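Sugar-phosphate aldolase (PDB 1PVT) is a sugar-phosphate aldolase of the class II aldolase and adducin family, whose members share an AraD-like alpha/beta fold. Local coordinates at residues L132-L137 / Q141-K146. Numbering follows the deposited sequence.
Sequences LTLMNL and QELLPK
Leu134 turns CG anti to its own backbone N (chi1 170°), whereas Leu137 and Leu143 each hold CG anti to the carbonyl carbon, Leu143 with chi1 -60°; these settings bring three methyl groups together. The result is a small leucine cluster in the AraD-like fold, joining the end of helix 129-134 and the turn after it to the residue just before helix 144-147. Leu143 CD1 is the shared point: it lies 3.8 Å from Leu134 CD2 and also meets a methyl of Leu137. Leu134 and Leu143 pass alongside each other in opposite directions, while Leu137 crosses Leu143 nearly at right angles. A type I beta turn from Leu134 to Leu137 brings both leucines of the first segment to the same methyl; its closing bond, Leu137 N to Leu134 O at 3.4 Å, is weak. No hydrogen bond spans the segments, and the CA atoms of Leu134 and Leu143 are 8.8 Å apart, so their side chains bridge the gap. Helix 203-224 adds Leu220, which touches both Leu134 and Leu143, and Phe140 also packs on Leu134. Leu134 and Leu143 are buried, but Leu137 is exposed, its CD1 standing 4.0 Å from Leu143 CD1.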
# COMPACT_ATOMS: atom_id res chain seq x y z
N LEU A 132 -1.84 -12.77 7.25
CA LEU A 132 -2.59 -13.59 6.33
C LEU A 132 -3.16 -14.72 7.14
O LEU A 132 -4.37 -14.90 7.22
CB LEU A 132 -1.65 -14.13 5.26
CG LEU A 132 -2.11 -14.03 3.82
CD1 LEU A 132 -2.73 -12.65 3.54
CD2 LEU A 132 -0.91 -14.29 2.94
N THR A 133 -2.28 -15.49 7.76
CA THR A 133 -2.69 -16.61 8.58
C THR A 133 -3.82 -16.21 9.51
O THR A 133 -4.85 -16.87 9.57
CB THR A 133 -1.55 -17.09 9.47
OG1 THR A 133 -0.42 -17.41 8.66
CG2 THR A 133 -1.97 -18.31 10.25
N LEU A 134 -3.60 -15.12 10.23
CA LEU A 134 -4.57 -14.60 11.18
C LEU A 134 -5.95 -14.33 10.59
O LEU A 134 -6.96 -14.59 11.23
CB LEU A 134 -4.00 -13.34 11.84
CG LEU A 134 -4.85 -12.42 12.73
CD1 LEU A 134 -5.55 -11.38 11.87
CD2 LEU A 134 -5.83 -13.23 13.55
N MSE A 135 -6.00 -13.80 9.37
CA MSE A 135 -7.28 -13.51 8.73
C MSE A 135 -7.94 -14.75 8.14
O MSE A 135 -8.93 -14.66 7.42
CB MSE A 135 -7.08 -12.47 7.64
CG MSE A 135 -6.48 -11.18 8.14
SE MSE A 135 -6.53 -9.85 6.76
CE MSE A 135 -5.29 -10.69 5.51
N ASN A 136 -7.39 -15.91 8.46
CA ASN A 136 -7.94 -17.15 7.95
C ASN A 136 -8.71 -17.87 9.06
O ASN A 136 -9.19 -18.99 8.87
CB ASN A 136 -6.81 -18.04 7.43
CG ASN A 136 -7.11 -18.60 6.07
OD1 ASN A 136 -8.04 -19.39 5.91
ND2 ASN A 136 -6.34 -18.18 5.08
N LEU A 137 -8.81 -17.20 10.21
CA LEU A 137 -9.52 -17.74 11.37
C LEU A 137 -10.94 -17.16 11.45
O LEU A 137 -11.13 -15.95 11.30
CB LEU A 137 -8.79 -17.38 12.67
CG LEU A 137 -7.34 -17.79 12.89
CD1 LEU A 137 -6.92 -17.40 14.30
CD2 LEU A 137 -7.20 -19.28 12.69
N GLN A 141 -12.32 -11.22 13.61
CA GLN A 141 -12.68 -9.88 14.07
C GLN A 141 -12.43 -9.65 15.55
O GLN A 141 -11.97 -8.59 15.96
CB GLN A 141 -14.15 -9.61 13.74
CG GLN A 141 -14.49 -9.70 12.25
CD GLN A 141 -13.70 -8.72 11.38
OE1 GLN A 141 -12.48 -8.82 11.27
NE2 GLN A 141 -14.41 -7.77 10.76
N GLU A 142 -12.73 -10.66 16.36
CA GLU A 142 -12.58 -10.55 17.80
C GLU A 142 -11.15 -10.64 18.35
O GLU A 142 -10.96 -10.68 19.56
CB GLU A 142 -13.45 -11.61 18.49
CG GLU A 142 -14.95 -11.45 18.23
CD GLU A 142 -15.50 -10.13 18.76
OE1 GLU A 142 -15.32 -9.83 19.97
OE2 GLU A 142 -16.13 -9.39 17.97
N LEU A 143 -10.16 -10.66 17.47
CA LEU A 143 -8.76 -10.75 17.90
C LEU A 143 -8.04 -9.45 17.64
O LEU A 143 -7.18 -9.03 18.42
CB LEU A 143 -8.07 -11.87 17.15
CG LEU A 143 -8.69 -13.24 17.37
CD1 LEU A 143 -8.30 -14.16 16.24
CD2 LEU A 143 -8.24 -13.78 18.71
N LEU A 144 -8.38 -8.83 16.52
CA LEU A 144 -7.80 -7.56 16.12
C LEU A 144 -7.62 -6.62 17.29
O LEU A 144 -6.60 -5.96 17.42
CB LEU A 144 -8.68 -6.88 15.09
CG LEU A 144 -8.38 -7.20 13.64
CD1 LEU A 144 -9.32 -6.44 12.74
CD2 LEU A 144 -6.96 -6.80 13.34
N PRO A 145 -8.63 -6.54 18.16
CA PRO A 145 -8.56 -5.66 19.33
C PRO A 145 -7.40 -5.98 20.25
O PRO A 145 -6.55 -5.12 20.52
CB PRO A 145 -9.91 -5.89 20.01
CG PRO A 145 -10.82 -6.22 18.84
CD PRO A 145 -9.96 -7.17 18.06
N LYS A 146 -7.36 -7.20 20.76
CA LYS A 146 -6.28 -7.58 21.65
C LYS A 146 -4.98 -7.53 20.86
O LYS A 146 -3.93 -7.19 21.40
CB LYS A 146 -6.53 -8.99 22.24
CG LYS A 146 -7.65 -9.05 23.31
CD LYS A 146 -7.24 -8.46 24.68
CE LYS A 146 -7.16 -6.92 24.68
NZ LYS A 146 -6.63 -6.33 25.95